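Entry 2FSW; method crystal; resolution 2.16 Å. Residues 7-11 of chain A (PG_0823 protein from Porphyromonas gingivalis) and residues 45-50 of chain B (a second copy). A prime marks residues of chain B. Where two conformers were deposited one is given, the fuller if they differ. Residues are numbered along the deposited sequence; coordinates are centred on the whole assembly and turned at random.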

# COMPACT_ATOMS: atom_id res chain seq x y z
N LYS A 7 -10.01 -5.72 17.14
CA LYS A 7 -10.24 -4.28 17.00
C LYS A 7 -10.65 -3.83 15.59
O LYS A 7 -9.92 -4.08 14.62
CB LYS A 7 -8.99 -3.51 17.44
CG LYS A 7 -9.21 -2.44 18.49
CD LYS A 7 -7.86 -1.91 18.99
CE LYS A 7 -8.00 -0.55 19.69
NZ LYS A 7 -8.50 -0.64 21.09
N ILE A 8 -11.80 -3.16 15.49
CA ILE A 8 -12.33 -2.69 14.20
C ILE A 8 -11.49 -1.57 13.58
O ILE A 8 -10.91 -0.75 14.29
CB ILE A 8 -13.83 -2.25 14.27
CG1 ILE A 8 -13.98 -0.86 14.91
CG2 ILE A 8 -14.69 -3.33 14.96
CD1 ILE A 8 -15.32 -0.18 14.63
N SER A 9 -11.44 -1.55 12.24
CA SER A 9 -10.69 -0.53 11.50
C SER A 9 -11.51 0.76 11.33
O SER A 9 -12.05 1.04 10.26
CB SER A 9 -10.21 -1.07 10.15
OG SER A 9 -9.16 -2.00 10.34
N ASP A 10 -11.64 1.51 12.42
CA ASP A 10 -12.31 2.81 12.40
C ASP A 10 -11.32 3.94 12.15
O ASP A 10 -10.31 3.76 11.45
CB ASP A 10 -13.09 3.05 13.70
CG ASP A 10 -12.18 3.10 14.94
OD1 ASP A 10 -10.94 3.04 14.82
OD2 ASP A 10 -12.73 3.19 16.05
N GLU A 11 -11.60 5.10 12.74
CA GLU A 11 -10.76 6.28 12.59
C GLU A 11 -9.51 6.14 13.45
O GLU A 11 -8.47 6.73 13.15
CB GLU A 11 -11.51 7.55 13.00
CG GLU A 11 -12.96 7.64 12.53
CD GLU A 11 -13.92 6.89 13.42
OE1 GLU A 11 -13.77 6.96 14.66
OE2 GLU A 11 -14.83 6.23 12.88
N LYS B 45 -17.66 -6.30 6.72
CA LYS B 45 -18.17 -4.97 6.37
C LYS B 45 -18.27 -4.04 7.58
O LYS B 45 -17.93 -2.86 7.48
CB LYS B 45 -19.52 -5.05 5.66
CG LYS B 45 -19.83 -3.79 4.87
CD LYS B 45 -21.24 -3.77 4.35
CE LYS B 45 -21.70 -2.34 4.18
NZ LYS B 45 -23.18 -2.28 4.13
N ARG B 46 -18.73 -4.58 8.71
CA ARG B 46 -18.79 -3.81 9.95
C ARG B 46 -17.42 -3.55 10.58
O ARG B 46 -17.26 -2.60 11.34
CB ARG B 46 -19.74 -4.46 10.96
CG ARG B 46 -21.21 -4.06 10.76
CD ARG B 46 -22.11 -4.65 11.82
NE ARG B 46 -22.00 -6.11 11.89
CZ ARG B 46 -22.77 -6.97 11.23
NH1 ARG B 46 -23.74 -6.54 10.43
NH2 ARG B 46 -22.56 -8.28 11.37
N ALA B 47 -16.43 -4.39 10.24
CA ALA B 47 -15.05 -4.20 10.70
C ALA B 47 -14.31 -3.07 9.95
O ALA B 47 -13.25 -2.61 10.39
CB ALA B 47 -14.28 -5.51 10.63
N ILE B 48 -14.88 -2.63 8.82
CA ILE B 48 -14.35 -1.50 8.04
C ILE B 48 -15.48 -0.50 7.72
O ILE B 48 -15.96 -0.45 6.58
CB ILE B 48 -13.64 -1.98 6.73
CG1 ILE B 48 -12.75 -3.20 7.00
CG2 ILE B 48 -12.82 -0.84 6.12
CD1 ILE B 48 -12.26 -3.94 5.77
N PRO B 49 -15.92 0.29 8.72
CA PRO B 49 -17.05 1.20 8.47
C PRO B 49 -16.69 2.32 7.50
O PRO B 49 -15.64 2.96 7.64
CB PRO B 49 -17.37 1.75 9.87
CG PRO B 49 -16.08 1.63 10.61
CD PRO B 49 -15.42 0.40 10.10
N GLY B 50 -17.56 2.53 6.52
CA GLY B 50 -17.35 3.56 5.50
C GLY B 50 -17.14 2.98 4.12
O GLY B 50 -17.34 3.66 3.12

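One backbone hydrogen bond is the polar link of this small contact. The amide N of Ser9 donates to the carbonyl O of Ala47′ at 2.8 Å, with an N-H...O angle of 146°, short but somewhat bent. The acceptor follows the helical residues Lys45′ and Arg46′, in a region where carbonyls commonly lack an intrahelical partner and can be met by another chain. The CA atoms of Ile8 and Ala47′ approach to 4.7 Å. The side chain of Ala47′ points sideways and comes no nearer than 4.9 Å to the other stretch, so what Ala47′ offers at close range is its backbone.

Ile8 directs its CA-to-CB bond toward chain B. Its chi1 of 77° (p) is uncommon for isoleucine, while chi2 is an ordinary t at 162°. In this conformation the two ends of the side chain diverge: CD1 lies 4.5 Å from CG of Pro49′, a loose apolar contact, and CG2 reaches to 4.5 Å from the carbonyl O of Arg46′. Within the side chain, CB of Ile8 comes nearest, 3.9 Å from O of Ala47′, and the residue remains exposed in the assembly.

Pro49′ answers from the other chain. It also points toward its partner, and its ring, in the C-gamma endo pucker, lies against backbone as well as side chain: CD sits 3.4 Å from O of Ser9, and CG is 4.3 Å from CA of Asp10. The rigid ring presents these carbons without any long rotatable arm to order.

No polar side chain makes a hydrogen bond across the contact. Ser9, chi1 m at -71°, is buried, and its OG is satisfied by a hydrogen bond elsewhere in the structure; its polar bond across the contact is made by the backbone N, while CB of Ser9 packs 3.4 Å from O of Ala47′. Asp10, with chi1 p at 62° and chi2 near 5°, starts sideways and leads its carboxylate away; OD1 is hydrogen-bonded to a residue just beyond one of the stretches. A weak bond from N of Asp10 to O of Ile8, 3.0 Å, accompanies the local turn of the chain. Arg46′ follows a similar course to Asp10, its m, t, m chain carrying the guanidinium away.

Ile48′ points away, its side chain m, t, yet its CA lies 4.1 Å from O of Ser9. The rule to read here is economical: backbone supplies the polar link, and Ile8 and Pro49′ pack loosely beside it.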